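Local coordinates for protein glycosyltransferase Gtf1 (Streptococcus pneumoniae, PDB 4PQG) that belongs to the GT-B glycosyltransferases and, in this model, holds uridine-5'-diphosphate in a ligand pocket, at residues Leu331-Arg336 / Phe362-Ser367; Asp344-Ala349 / Leu406-Ser411; Leu337-His342 / Gly368-Leu373. One frame throughout, in Å; residues are numbered along the deposited sequence.

Contact 1: residues Leu331-Arg336 / Phe362-Ser367. With UDP (uridine-5'-diphosphate), chain C.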
loop_
_atom_site.group_PDB
_atom_site.type_symbol
_atom_site.label_atom_id
_atom_site.label_comp_id
_atom_site.label_asym_id
_atom_site.label_seq_id
_atom_site.Cartn_x
_atom_site.Cartn_y
_atom_site.Cartn_z
ATOM N N LEU A 331 17.006 18.461 -3.515
ATOM C CA LEU A 331 16.482 17.346 -4.305
ATOM C C LEU A 331 15.649 16.398 -3.427
ATOM O O LEU A 331 15.895 16.267 -2.231
ATOM C CB LEU A 331 17.633 16.585 -4.995
ATOM C CG LEU A 331 18.641 17.428 -5.804
ATOM C CD1 LEU A 331 19.828 16.591 -6.263
ATOM C CD2 LEU A 331 17.986 18.113 -6.988
ATOM N N ILE A 332 14.657 15.753 -4.031
ATOM C CA ILE A 332 13.780 14.839 -3.294
ATOM C C ILE A 332 13.474 13.575 -4.122
ATOM O O ILE A 332 13.442 13.630 -5.354
ATOM C CB ILE A 332 12.491 15.575 -2.790
ATOM C CG1 ILE A 332 11.579 14.625 -1.990
ATOM C CG2 ILE A 332 11.753 16.241 -3.942
ATOM C CD1 ILE A 332 10.307 15.284 -1.489
ATOM N N THR A 333 13.337 12.436 -3.439
ATOM C CA THR A 333 12.695 11.246 -4.001
ATOM C C THR A 333 11.804 10.629 -2.927
ATOM O O THR A 333 12.026 10.847 -1.729
ATOM C CB THR A 333 13.684 10.216 -4.593
ATOM O OG1 THR A 333 12.971 9.334 -5.467
ATOM C CG2 THR A 333 14.362 9.385 -3.527
ATOM N N ALA A 334 10.775 9.907 -3.355
ATOM C CA ALA A 334 9.789 9.360 -2.413
ATOM C C ALA A 334 9.302 8.027 -2.946
ATOM O O ALA A 334 8.648 7.966 -3.988
ATOM C CB ALA A 334 8.627 10.330 -2.197
ATOM N N SER A 335 9.678 6.959 -2.249
ATOM C CA SER A 335 9.325 5.601 -2.658
ATOM C C SER A 335 9.618 4.594 -1.563
ATOM O O SER A 335 10.388 4.857 -0.612
ATOM C CB SER A 335 10.086 5.200 -3.936
ATOM O OG SER A 335 11.458 4.923 -3.680
ATOM N N ARG A 336 9.008 3.424 -1.692
ATOM C CA ARG A 336 9.530 2.250 -1.018
ATOM C C ARG A 336 11.042 2.181 -1.280
ATOM O O ARG A 336 11.504 2.450 -2.398
ATOM C CB ARG A 336 8.868 0.978 -1.542
ATOM C CG ARG A 336 7.363 0.884 -1.283
ATOM C CD ARG A 336 6.756 -0.322 -1.994
ATOM N NE ARG A 336 6.712 -0.116 -3.443
ATOM C CZ ARG A 336 7.366 -0.858 -4.331
ATOM N NH1 ARG A 336 8.138 -1.871 -3.934
ATOM N NH2 ARG A 336 7.258 -0.582 -5.630
ATOM N N PHE A 362 19.713 16.198 -0.829
ATOM C CA PHE A 362 18.902 15.099 -1.362
ATOM C C PHE A 362 18.234 14.405 -0.194
ATOM O O PHE A 362 18.900 13.732 0.574
ATOM C CB PHE A 362 19.787 14.100 -2.140
ATOM C CG PHE A 362 19.036 12.932 -2.756
ATOM C CD1 PHE A 362 17.708 13.059 -3.183
ATOM C CD2 PHE A 362 19.677 11.712 -2.954
ATOM C CE1 PHE A 362 17.036 11.983 -3.769
ATOM C CE2 PHE A 362 19.010 10.645 -3.542
ATOM C CZ PHE A 362 17.687 10.781 -3.948
ATOM N N ASP A 363 16.922 14.610 -0.056
ATOM C CA ASP A 363 16.119 13.937 0.970
ATOM C C ASP A 363 15.379 12.751 0.380
ATOM O O ASP A 363 14.775 12.855 -0.694
ATOM C CB ASP A 363 15.148 14.925 1.635
ATOM C CG ASP A 363 15.836 15.818 2.664
ATOM O OD1 ASP A 363 16.959 15.478 3.124
ATOM O OD2 ASP A 363 15.245 16.861 3.018
ATOM N N ILE A 364 15.449 11.622 1.085
ATOM C CA ILE A 364 14.887 10.352 0.624
ATOM C C ILE A 364 13.757 9.914 1.560
ATOM O O ILE A 364 14.001 9.567 2.714
ATOM C CB ILE A 364 15.981 9.249 0.518
ATOM C CG1 ILE A 364 17.048 9.629 -0.519
ATOM C CG2 ILE A 364 15.373 7.903 0.146
ATOM C CD1 ILE A 364 18.322 8.793 -0.445
ATOM N N TYR A 365 12.529 9.951 1.055
ATOM C CA TYR A 365 11.334 9.569 1.822
ATOM C C TYR A 365 10.907 8.143 1.489
ATOM O O TYR A 365 11.014 7.714 0.349
ATOM C CB TYR A 365 10.189 10.533 1.527
ATOM C CG TYR A 365 10.431 11.911 2.093
ATOM C CD1 TYR A 365 9.914 12.277 3.332
ATOM C CD2 TYR A 365 11.200 12.840 1.398
ATOM C CE1 TYR A 365 10.144 13.529 3.864
ATOM C CE2 TYR A 365 11.436 14.102 1.921
ATOM C CZ TYR A 365 10.915 14.436 3.154
ATOM O OH TYR A 365 11.154 15.688 3.668
ATOM N N GLY A 366 10.443 7.418 2.496
ATOM C CA GLY A 366 9.977 6.042 2.314
ATOM C C GLY A 366 10.649 5.072 3.273
ATOM O O GLY A 366 11.526 5.460 4.043
ATOM N N SER A 367 10.221 3.812 3.231
ATOM C CA SER A 367 10.805 2.753 4.054
ATOM C C SER A 367 11.051 1.536 3.204
ATOM O O SER A 367 10.440 1.377 2.155
ATOM C CB SER A 367 9.874 2.361 5.203
ATOM O OG SER A 367 9.589 3.498 5.980
HETATM N N1 UDP C . 4.452 7.588 0.145
HETATM C C2 UDP C . 4.220 8.246 1.372
HETATM N N3 UDP C . 5.253 8.579 2.132
HETATM C C4 UDP C . 6.521 8.311 1.788
HETATM C C5 UDP C . 6.795 7.655 0.584
HETATM C C6 UDP C . 5.716 7.303 -0.236
HETATM O O2 UDP C . 3.055 8.531 1.749
HETATM O O4 UDP C . 7.438 8.663 2.563
HETATM C "C1'" UDP C . 3.289 7.268 -0.695
HETATM C "C2'" UDP C . 3.255 8.238 -1.874
HETATM O "O2'" UDP C . 2.591 9.485 -1.586
HETATM C "C3'" UDP C . 2.548 7.471 -2.978
HETATM C "C4'" UDP C . 2.799 6.008 -2.625
HETATM O "O4'" UDP C . 3.384 5.984 -1.313
HETATM O "O3'" UDP C . 1.139 7.728 -2.950
HETATM C "C5'" UDP C . 3.772 5.327 -3.586
HETATM O "O5'" UDP C . 3.114 5.131 -4.826
HETATM P PA UDP C . 3.934 4.988 -6.198
HETATM O O1A UDP C . 2.957 4.768 -7.321
HETATM O O2A UDP C . 4.865 6.175 -6.270
HETATM O O3A UDP C . 4.986 3.780 -5.998
HETATM P PB UDP C . 4.759 2.213 -5.713
HETATM O O1B UDP C . 5.773 1.534 -6.605
HETATM O O2B UDP C . 5.013 2.049 -4.223
HETATM O O3B UDP C . 3.342 1.899 -6.156
#
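The F362 ring lies with its edge against the backbone of the neighbouring strand: the carbonyl carbons of L331 and I332 sit close to its plane. One face is taken by I364 CG1, 3.6 Å above the plane and shifted toward the rim. At the far end of the ring, CZ meets the methyl CG2 of T333 obliquely, at 3.6 Å. F362 CG is anti to the backbone N (chi1 -179°), and from there the ring reaches past L331 to T333. The Y365 ring, on the face shared with I332, D363 and A334, has T333 O at its edge, while I332 CD1 comes in obliquely, 3.8 Å from Y365 CE2. The third flat group, the R336 guanidinium, receives the beta phosphate of UDP edge-on: NE donates to O2B at 2.9 Å and NH2 to O1B at 2.8 Å, both bonds almost straight. This two-pronged grip fixes the rotation of the group, and a salt bridge from NH2 to E340 holds it further. The backbones form a parallel ladder. Strands 331-334 and 362-365 are the two strands of a beta-alpha-beta unit in the Rossmann-like sheet of a GT-B glycosyltransferase, with helix 343-353 as the crossover; its I343, V347 and V350 cover the face that carries F362 and I364. Four backbone bonds join the strands, D363 N to L331 O, T333 N to D363 O, Y365 N to T333 O and S335 N to Y365 O. Past them, G366 CA points a C-H at S335 O, nearly straight on (173° at the hydrogen); having no side chain, G366 lets its CA come within 3.2 Å of that oxygen. Here the strand ends turn into the nucleotide site, where O4 of UDP lies 3.5 Å from Y365 CB.

Contact 2: residues Asp344-Ala349 / Leu406-Ser411; sequences DWLVKA and LTASTS. With NAG (2-acetamido-2-deoxy-beta-D-glucopyranose), chain D.
L346 brings a methyl group up to a carbonyl: its CD1 stands 3.6 Å from L406 O, an unusual approach in a contact made mostly by apolar groups. That oxygen is engaged by the hydroxyl of T333, so the methyl merely lies against it. Beside it, L346 and L406 run antiparallel alongside each other, CD1 reaching L406 CB at 3.9 Å. A408 fits its CB against the branch point of the same leucine, 3.7 Å from L346 CG. Further along the loop, the side chains of W345 and T410 lie roughly perpendicular, and the T410 methyl CG2 comes obliquely to W345 CZ3 at 4.2 Å. The hydroxyl of T410 takes the position between backbone N and carbonyl carbon (chi1 38°) and bonds to H342 NE2, whose ring stacks on W345. In this way helix 343-353 is packed onto the end of strand 404-406 and the loop after it in the C-terminal Rossmann-like domain, with Y465 of helix 458-474 also touching L346. The loop runs on to S411, whose O lies 3.3 Å from C8 of NAG. Across the contact the hold is van der Waals, set by shape and not by bond direction.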
loop_
_atom_site.group_PDB
_atom_site.type_symbol
_atom_site.label_atom_id
_atom_site.label_comp_id
_atom_site.label_asym_id
_atom_site.label_seq_id
_atom_site.Cartn_x
_atom_site.Cartn_y
_atom_site.Cartn_z
ATOM N N ASP A 344 19.919 3.777 -4.829
ATOM C CA ASP A 344 21.382 3.788 -4.703
ATOM C C ASP A 344 22.062 4.492 -5.870
ATOM O O ASP A 344 23.037 5.216 -5.674
ATOM C CB ASP A 344 21.960 2.388 -4.470
ATOM C CG ASP A 344 21.566 1.405 -5.550
ATOM O OD1 ASP A 344 20.350 1.308 -5.834
ATOM O OD2 ASP A 344 22.467 0.732 -6.106
ATOM N N TRP A 345 21.530 4.304 -7.077
ATOM C CA TRP A 345 21.990 5.053 -8.242
ATOM C C TRP A 345 21.816 6.532 -8.068
ATOM O O TRP A 345 22.715 7.303 -8.433
ATOM C CB TRP A 345 21.306 4.574 -9.521
ATOM C CG TRP A 345 21.562 3.124 -9.868
ATOM C CD1 TRP A 345 22.538 2.283 -9.350
ATOM C CD2 TRP A 345 20.851 2.306 -10.865
ATOM N NE1 TRP A 345 22.467 1.040 -9.921
ATOM C CE2 TRP A 345 21.483 0.981 -10.832
ATOM C CE3 TRP A 345 19.780 2.522 -11.725
ATOM C CZ2 TRP A 345 21.054 -0.061 -11.642
ATOM C CZ3 TRP A 345 19.343 1.461 -12.531
ATOM C CH2 TRP A 345 19.975 0.199 -12.493
ATOM N N LEU A 346 20.682 6.961 -7.500
ATOM C CA LEU A 346 20.461 8.386 -7.245
ATOM C C LEU A 346 21.436 8.957 -6.222
ATOM O O LEU A 346 21.942 10.081 -6.396
ATOM C CB LEU A 346 19.024 8.668 -6.770
ATOM C CG LEU A 346 17.909 8.340 -7.764
ATOM C CD1 LEU A 346 16.563 8.662 -7.127
ATOM C CD2 LEU A 346 18.109 9.129 -9.055
ATOM N N VAL A 347 21.676 8.209 -5.147
ATOM C CA VAL A 347 22.594 8.668 -4.114
ATOM C C VAL A 347 23.992 8.904 -4.716
ATOM O O VAL A 347 24.570 9.988 -4.538
ATOM C CB VAL A 347 22.642 7.712 -2.888
ATOM C CG1 VAL A 347 23.767 8.092 -1.936
ATOM C CG2 VAL A 347 21.317 7.737 -2.135
ATOM N N LYS A 348 24.514 7.914 -5.444
ATOM C CA LYS A 348 25.815 8.049 -6.141
ATOM C C LYS A 348 25.877 9.201 -7.162
ATOM O O LYS A 348 26.909 9.874 -7.303
ATOM C CB LYS A 348 26.218 6.726 -6.791
ATOM C CG LYS A 348 26.335 5.594 -5.777
ATOM C CD LYS A 348 27.074 4.392 -6.336
ATOM C CE LYS A 348 27.352 3.379 -5.238
ATOM N NZ LYS A 348 28.280 2.330 -5.744
ATOM N N ALA A 349 24.765 9.431 -7.860
ATOM C CA ALA A 349 24.647 10.550 -8.784
ATOM C C ALA A 349 24.719 11.884 -8.045
ATOM O O ALA A 349 25.411 12.816 -8.496
ATOM C CB ALA A 349 23.356 10.450 -9.581
ATOM N N LEU A 406 13.836 13.452 -8.185
ATOM C CA LEU A 406 14.622 12.401 -8.864
ATOM C C LEU A 406 14.031 10.978 -8.729
ATOM O O LEU A 406 13.597 10.583 -7.669
ATOM C CB LEU A 406 16.037 12.359 -8.279
ATOM C CG LEU A 406 16.889 13.627 -8.231
ATOM C CD1 LEU A 406 18.247 13.288 -7.631
ATOM C CD2 LEU A 406 17.036 14.209 -9.631
ATOM N N THR A 407 14.094 10.204 -9.810
ATOM C CA THR A 407 13.664 8.806 -9.826
ATOM C C THR A 407 14.635 8.070 -10.725
ATOM O O THR A 407 15.007 8.568 -11.798
ATOM C CB THR A 407 12.210 8.631 -10.363
ATOM O OG1 THR A 407 12.001 7.261 -10.748
ATOM C CG2 THR A 407 11.956 9.523 -11.595
ATOM N N ALA A 408 15.053 6.904 -10.241
ATOM C CA ALA A 408 15.841 5.932 -10.984
ATOM C C ALA A 408 15.071 4.617 -11.106
ATOM O O ALA A 408 15.643 3.570 -11.401
ATOM C CB ALA A 408 17.161 5.718 -10.274
ATOM N N SER A 409 13.766 4.665 -10.841
ATOM C CA SER A 409 12.924 3.504 -11.046
ATOM C C SER A 409 12.959 3.095 -12.512
ATOM O O SER A 409 12.840 3.941 -13.420
ATOM C CB SER A 409 11.478 3.788 -10.603
ATOM O OG SER A 409 10.642 2.686 -10.900
ATOM N N THR A 410 13.120 1.797 -12.738
ATOM C CA THR A 410 13.192 1.268 -14.080
ATOM C C THR A 410 11.819 0.931 -14.682
ATOM O O THR A 410 11.739 0.498 -15.838
ATOM C CB THR A 410 14.159 0.059 -14.145
ATOM O OG1 THR A 410 14.011 -0.730 -12.951
ATOM C CG2 THR A 410 15.608 0.569 -14.197
ATOM N N SER A 411 10.748 1.149 -13.911
ATOM C CA SER A 411 9.393 0.874 -14.400
ATOM C C SER A 411 8.319 1.404 -13.461
ATOM O O SER A 411 8.379 1.176 -12.252
ATOM C CB SER A 411 9.188 -0.638 -14.609
ATOM O OG SER A 411 7.841 -0.929 -14.939
HETATM C C1 NAG D . 2.331 0.416 -8.202
HETATM C C2 NAG D . 3.210 0.713 -9.410
HETATM C C3 NAG D . 3.011 2.233 -9.455
HETATM C C4 NAG D . 1.526 2.627 -9.424
HETATM C C5 NAG D . 0.776 1.883 -8.284
HETATM C C6 NAG D . -0.691 2.265 -8.119
HETATM C C7 NAG D . 5.441 0.013 -10.094
HETATM C C8 NAG D . 6.853 -0.205 -9.627
HETATM N N2 NAG D . 4.604 0.434 -9.160
HETATM O O1 NAG D . 2.712 -0.514 -7.229
HETATM O O3 NAG D . 3.689 2.829 -10.548
HETATM O O4 NAG D . 1.445 4.016 -9.213
HETATM O O5 NAG D . 0.961 0.489 -8.538
HETATM O O6 NAG D . -1.365 1.793 -9.263
HETATM O O7 NAG D . 5.118 -0.209 -11.273
#

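Contact 3: residues Leu337-His342 / Gly368-Leu373. With UDP (uridine-5'-diphosphate), chain C.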
loop_
_atom_site.group_PDB
_atom_site.type_symbol
_atom_site.label_atom_id
_atom_site.label_comp_id
_atom_site.label_asym_id
_atom_site.label_seq_id
_atom_site.Cartn_x
_atom_site.Cartn_y
_atom_site.Cartn_z
ATOM N N LEU A 337 11.804 1.826 -0.246
ATOM C CA LEU A 337 13.243 1.624 -0.407
ATOM C C LEU A 337 13.506 0.201 -0.884
ATOM O O LEU A 337 13.916 -0.681 -0.125
ATOM C CB LEU A 337 13.996 1.961 0.883
ATOM C CG LEU A 337 13.571 3.237 1.613
ATOM C CD1 LEU A 337 14.417 3.409 2.875
ATOM C CD2 LEU A 337 13.623 4.503 0.737
ATOM N N ALA A 338 13.256 0.005 -2.171
ATOM C CA ALA A 338 13.182 -1.299 -2.757
ATOM C C ALA A 338 14.116 -1.287 -3.942
ATOM O O ALA A 338 14.324 -0.234 -4.547
ATOM C CB ALA A 338 11.742 -1.593 -3.207
ATOM N N LYS A 339 14.673 -2.453 -4.266
ATOM C CA LYS A 339 15.645 -2.587 -5.353
ATOM C C LYS A 339 15.177 -1.968 -6.661
ATOM O O LYS A 339 15.940 -1.236 -7.276
ATOM C CB LYS A 339 16.000 -4.060 -5.587
ATOM C CG LYS A 339 16.831 -4.659 -4.482
ATOM C CD LYS A 339 17.232 -6.097 -4.796
ATOM C CE LYS A 339 18.240 -6.611 -3.774
ATOM N NZ LYS A 339 17.866 -6.225 -2.387
ATOM N N GLU A 340 13.924 -2.238 -7.057
ATOM C CA GLU A 340 13.369 -1.749 -8.337
ATOM C C GLU A 340 13.299 -0.211 -8.464
ATOM O O GLU A 340 13.081 0.321 -9.569
ATOM C CB GLU A 340 11.986 -2.379 -8.629
ATOM C CG GLU A 340 10.865 -1.878 -7.703
ATOM C CD GLU A 340 9.567 -2.677 -7.809
ATOM O OE1 GLU A 340 9.422 -3.515 -8.739
ATOM O OE2 GLU A 340 8.671 -2.465 -6.958
ATOM N N LYS A 341 13.479 0.497 -7.348
ATOM C CA LYS A 341 13.520 1.975 -7.362
ATOM C C LYS A 341 14.958 2.513 -7.523
ATOM O O LYS A 341 15.150 3.689 -7.826
ATOM C CB LYS A 341 12.891 2.561 -6.079
ATOM C CG LYS A 341 11.431 2.152 -5.823
ATOM C CD LYS A 341 10.444 2.811 -6.807
ATOM C CE LYS A 341 9.021 2.304 -6.590
ATOM N NZ LYS A 341 7.967 3.188 -7.183
ATOM N N HIS A 342 15.952 1.647 -7.297
ATOM C CA HIS A 342 17.378 1.961 -7.506
ATOM C C HIS A 342 17.807 3.271 -6.925
ATOM O O HIS A 342 18.552 4.032 -7.569
ATOM C CB HIS A 342 17.733 1.950 -8.994
ATOM C CG HIS A 342 17.293 0.708 -9.711
ATOM N ND1 HIS A 342 18.013 -0.435 -9.691
ATOM C CD2 HIS A 342 16.162 0.452 -10.479
ATOM C CE1 HIS A 342 17.375 -1.376 -10.418
ATOM N NE2 HIS A 342 16.243 -0.828 -10.905
ATOM N N GLY A 368 11.944 0.671 3.661
ATOM C CA GLY A 368 12.215 -0.568 2.930
ATOM C C GLY A 368 13.611 -1.090 3.187
ATOM O O GLY A 368 14.467 -0.370 3.747
ATOM N N GLY A 369 13.846 -2.335 2.761
ATOM C CA GLY A 369 15.080 -3.046 3.070
ATOM C C GLY A 369 16.336 -2.443 2.462
ATOM O O GLY A 369 17.437 -2.788 2.870
ATOM N N GLU A 370 16.188 -1.537 1.492
ATOM C CA GLU A 370 17.357 -0.883 0.903
ATOM C C GLU A 370 18.004 0.145 1.808
ATOM O O GLU A 370 19.118 0.587 1.519
ATOM C CB GLU A 370 17.060 -0.265 -0.473
ATOM C CG GLU A 370 16.776 -1.298 -1.549
ATOM C CD GLU A 370 17.956 -2.221 -1.789
ATOM O OE1 GLU A 370 18.874 -1.832 -2.535
ATOM O OE2 GLU A 370 17.959 -3.349 -1.254
ATOM N N ASP A 371 17.339 0.507 2.905
ATOM C CA ASP A 371 17.912 1.480 3.842
ATOM C C ASP A 371 19.337 1.153 4.300
ATOM O O ASP A 371 20.161 2.064 4.424
ATOM C CB ASP A 371 17.000 1.778 5.049
ATOM C CG ASP A 371 16.589 0.530 5.826
ATOM O OD1 ASP A 371 17.135 -0.574 5.605
ATOM O OD2 ASP A 371 15.685 0.663 6.678
ATOM N N SER A 372 19.632 -0.125 4.549
ATOM C CA SER A 372 20.982 -0.513 4.958
ATOM C C SER A 372 22.031 -0.153 3.905
ATOM O O SER A 372 23.037 0.481 4.225
ATOM C CB SER A 372 21.060 -1.999 5.304
ATOM O OG SER A 372 20.200 -2.305 6.383
ATOM N N LEU A 373 21.799 -0.547 2.652
ATOM C CA LEU A 373 22.686 -0.158 1.564
ATOM C C LEU A 373 22.821 1.365 1.446
ATOM O O LEU A 373 23.931 1.879 1.306
ATOM C CB LEU A 373 22.243 -0.791 0.230
ATOM C CG LEU A 373 22.989 -0.356 -1.036
ATOM C CD1 LEU A 373 24.494 -0.606 -0.919
ATOM C CD2 LEU A 373 22.432 -1.050 -2.276
HETATM N N1 UDP C . 4.452 7.588 0.145
HETATM C C2 UDP C . 4.220 8.246 1.372
HETATM N N3 UDP C . 5.253 8.579 2.132
HETATM C C4 UDP C . 6.521 8.311 1.788
HETATM C C5 UDP C . 6.795 7.655 0.584
HETATM C C6 UDP C . 5.716 7.303 -0.236
HETATM O O2 UDP C . 3.055 8.531 1.749
HETATM O O4 UDP C . 7.438 8.663 2.563
HETATM C "C1'" UDP C . 3.289 7.268 -0.695
HETATM C "C2'" UDP C . 3.255 8.238 -1.874
HETATM O "O2'" UDP C . 2.591 9.485 -1.586
HETATM C "C3'" UDP C . 2.548 7.471 -2.978
HETATM C "C4'" UDP C . 2.799 6.008 -2.625
HETATM O "O4'" UDP C . 3.384 5.984 -1.313
HETATM O "O3'" UDP C . 1.139 7.728 -2.950
HETATM C "C5'" UDP C . 3.772 5.327 -3.586
HETATM O "O5'" UDP C . 3.114 5.131 -4.826
HETATM P PA UDP C . 3.934 4.988 -6.198
HETATM O O1A UDP C . 2.957 4.768 -7.321
HETATM O O2A UDP C . 4.865 6.175 -6.270
HETATM O O3A UDP C . 4.986 3.780 -5.998
HETATM P PB UDP C . 4.759 2.213 -5.713
HETATM O O1B UDP C . 5.773 1.534 -6.605
HETATM O O2B UDP C . 5.013 2.049 -4.223
HETATM O O3B UDP C . 3.342 1.899 -6.156
#
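L337 O accepts the backbone N-H of E370 at 2.9 Å, the donor tilted 33° from the carbonyl plane; G369 N is also near, but at a poor angle for bonding. The donating N-H belongs to a type I beta turn, G368 to D371, closed by D371 N on G368 O. Charge adds a second link: K339 NZ forms a salt bridge with E370 OE2 at 3.1 Å, coming from above the carboxylate plane. The lysine side chain passes crosswise to the glutamate and bends at its last torsion (chi4 43°), which sets NZ for that approach. In the GT-B fold this is where the loop after strand 330-334 meets the turn leading into helix 371-380, at the C-terminal ends of the parallel strands, the side of the domain on which UDP lies. Apolar contact is carried by L337, whose CD1 touches D371 CB at 3.7 Å, and whose CB rests on the bare backbone of G368, 3.7 Å from its CA. On the ligand side, K341 NZ donates to O1B of UDP at 2.8 Å and weakly to the bridging O3A, while a salt bridge to E412 gives it a second acidic partner. H342, N-cap of helix 343-353, has K339 O 3.2 Å above the centre of its ring.

Overall arrangement
All three contacts belong to the C-terminal Rossmann-like domain, their centres about 10 to 11 Å apart. Along the chain, strand 330-334, loop 337-342 and helix 343-353 come first, then strand 361-365, turn and helix start 368-373 and segment 406-411, so any two contacts interleave. Contact 1 pairs the second and third strands of the six-stranded parallel sheet. Contact 2 joins it through L406, on the neighbouring strand, and through helix 343-353, which lies on F362 and I364; contact 3 continues it past the strand ends, and H342 links contacts 2 and 3. These C-terminal strand ends and their loops form the domain's ligand-facing side: contacts 1 and 3 reach UDP, and all three have a residue beside NAG.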